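Local atomic coordinates of 2-C-methyl-D-erythritol 4-phosphate cytidylyltransferase (Neisseria gonorrhoeae, PDB entry 1VGW), a protein that probably catalyses the transfer of a cytidylyl group from CTP to 2-C-methyl-D-erythritol 4-phosphate, a step of non-mevalonate isoprenoid biosynthesis. Residues 145-150 and 155-160. Residues are numbered along the deposited sequence; the frame is centred on the assembly and turned at random.
Sequences TLKRAE and SATVDR
R148 meets A156 and S155 through its backbone, and these bonds fix the register of a two-stranded antiparallel hairpin whose strand segments run at 156° to each other. R148 N donates to A156 O at 2.8 Å, and R148 O accepts S155 N at 2.8 Å with a nearly straight N-H...O angle of 176°. Because S155 and A156 both face R148, the pairing is a classic beta bulge. Further along, V158 N donates to L146 O at 2.9 Å from above the carbonyl plane. At the non-hydrogen-bonded pair K147-T157, K147 CA approaches A156 O at 3.3 Å in a CA-H...O contact.

Among polar side chains, K147 and T157 lie side by side on one face, pointing the same way. The lysine chain bends at chi2 (-65°), bringing NZ within 3.0 Å of T157 OG1, to which it donates. E197 of the second subunit accompanies both groups, salt-bridged to K147 and hydrogen-bonded to T157; D191 of that subunit also pairs with K147.

Apolar contacts are sparser. L146 CB meets V158 CG1 at 4.1 Å and the CB atoms of R148 and A156 lie 4.0 Å apart, both pairs on the face turned from K147.

The hairpin is an arm projecting from the chain's main body; the centre of this contact lies about 28 Å from the chain centre, and residues 146-148 extend its sheet into the second subunit. R160, just past the strand, is predicted to position MEP for nucleophilic attack. The two carboxylates around the buried K147 would offset its charge, consistent with the arm's internal pairing being coupled to dimer assembly.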
loop_
_atom_site.group_PDB
_atom_site.type_symbol
_atom_site.label_atom_id
_atom_site.label_comp_id
_atom_site.label_asym_id
_atom_site.label_seq_id
_atom_site.Cartn_x
_atom_site.Cartn_y
_atom_site.Cartn_z
ATOM N N THR B 145 7.906 6.684 3.519
ATOM C CA THR B 145 8.833 7.532 2.759
ATOM C C THR B 145 8.970 7.079 1.307
ATOM O O THR B 145 9.149 5.888 1.049
ATOM C CB THR B 145 10.239 7.452 3.410
ATOM O OG1 THR B 145 10.151 7.959 4.752
ATOM C CG2 THR B 145 11.276 8.204 2.604
ATOM N N LEU B 146 8.905 7.999 0.356
ATOM C CA LEU B 146 8.995 7.713 -1.064
ATOM C C LEU B 146 10.436 7.949 -1.561
ATOM O O LEU B 146 11.077 8.912 -1.198
ATOM C CB LEU B 146 8.069 8.586 -1.905
ATOM C CG LEU B 146 6.572 8.464 -1.814
ATOM C CD1 LEU B 146 5.885 9.603 -2.592
ATOM C CD2 LEU B 146 6.081 7.128 -2.389
ATOM N N LYS B 147 10.891 7.071 -2.455
ATOM C CA LYS B 147 12.208 7.192 -3.026
ATOM C C LYS B 147 12.103 7.137 -4.558
ATOM O O LYS B 147 11.231 6.458 -5.070
ATOM C CB LYS B 147 13.147 6.054 -2.561
ATOM C CG LYS B 147 13.172 5.703 -1.088
ATOM C CD LYS B 147 13.714 6.800 -0.185
ATOM C CE LYS B 147 14.315 6.300 1.090
ATOM N NZ LYS B 147 14.804 7.294 2.058
ATOM N N ARG B 148 12.982 7.831 -5.257
ATOM C CA ARG B 148 13.104 7.718 -6.719
ATOM C C ARG B 148 14.312 6.791 -7.008
ATOM O O ARG B 148 15.367 6.851 -6.356
ATOM C CB ARG B 148 13.383 9.097 -7.331
ATOM C CG ARG B 148 12.990 9.326 -8.757
ATOM C CD ARG B 148 13.289 10.783 -9.230
ATOM N NE ARG B 148 12.245 11.705 -8.754
ATOM C CZ ARG B 148 10.987 11.669 -9.222
ATOM N NH1 ARG B 148 10.589 10.828 -10.164
ATOM N NH2 ARG B 148 10.088 12.489 -8.705
ATOM N N ALA B 149 14.195 5.926 -7.979
ATOM C CA ALA B 149 15.210 4.983 -8.361
ATOM C C ALA B 149 15.883 5.266 -9.698
ATOM O O ALA B 149 15.196 5.562 -10.690
ATOM C CB ALA B 149 14.514 3.601 -8.548
ATOM N N GLU B 150 17.202 5.043 -9.772
ATOM C CA GLU B 150 17.860 5.168 -11.070
ATOM C C GLU B 150 18.111 3.810 -11.676
ATOM O O GLU B 150 17.446 3.486 -12.715
ATOM C CB GLU B 150 18.984 6.165 -11.133
ATOM C CG GLU B 150 18.619 7.391 -11.988
ATOM C CD GLU B 150 19.555 8.562 -11.903
ATOM O OE1 GLU B 150 20.782 8.402 -12.162
ATOM O OE2 GLU B 150 19.059 9.694 -11.623
ATOM N N SER B 155 18.033 7.497 -5.886
ATOM C CA SER B 155 18.612 8.677 -6.467
ATOM C C SER B 155 18.035 9.929 -5.819
ATOM O O SER B 155 18.639 10.985 -5.931
ATOM C CB SER B 155 18.550 8.785 -7.968
ATOM O OG SER B 155 17.267 8.904 -8.522
ATOM N N ALA B 156 17.030 9.723 -4.984
ATOM C CA ALA B 156 16.403 10.824 -4.283
ATOM C C ALA B 156 15.317 10.362 -3.320
ATOM O O ALA B 156 14.667 9.334 -3.537
ATOM C CB ALA B 156 15.712 11.734 -5.350
ATOM N N THR B 157 15.138 11.151 -2.259
ATOM C CA THR B 157 13.971 10.910 -1.390
ATOM C C THR B 157 12.920 11.956 -1.821
ATOM O O THR B 157 13.250 13.161 -1.836
ATOM C CB THR B 157 14.369 11.121 0.077
ATOM O OG1 THR B 157 15.003 9.908 0.552
ATOM C CG2 THR B 157 13.192 11.448 0.956
ATOM N N VAL B 158 11.709 11.558 -2.187
ATOM C CA VAL B 158 10.695 12.537 -2.597
ATOM C C VAL B 158 9.669 12.787 -1.516
ATOM O O VAL B 158 9.157 11.925 -0.828
ATOM C CB VAL B 158 10.158 12.325 -3.993
ATOM C CG1 VAL B 158 10.322 10.908 -4.478
ATOM C CG2 VAL B 158 8.699 12.746 -4.146
ATOM N N ASP B 159 9.386 14.057 -1.282
ATOM C CA ASP B 159 8.488 14.551 -0.238
ATOM C C ASP B 159 7.081 13.990 -0.364
ATOM O O ASP B 159 6.476 14.064 -1.440
ATOM C CB ASP B 159 8.490 16.075 -0.377
ATOM C CG ASP B 159 7.722 16.792 0.678
ATOM O OD1 ASP B 159 7.329 16.207 1.708
ATOM O OD2 ASP B 159 7.510 18.005 0.447
ATOM N N ARG B 160 6.574 13.388 0.719
ATOM C CA ARG B 160 5.276 12.744 0.695
ATOM C C ARG B 160 4.159 13.619 1.271
ATOM O O ARG B 160 2.970 13.306 1.175
ATOM C CB ARG B 160 5.333 11.358 1.265
ATOM C CG ARG B 160 5.035 11.052 2.684
ATOM C CD ARG B 160 6.173 11.037 3.633
ATOM N NE ARG B 160 6.020 10.340 4.885
ATOM C CZ ARG B 160 5.026 10.352 5.749
ATOM N NH1 ARG B 160 3.903 11.067 5.572
ATOM N NH2 ARG B 160 5.130 9.643 6.857
#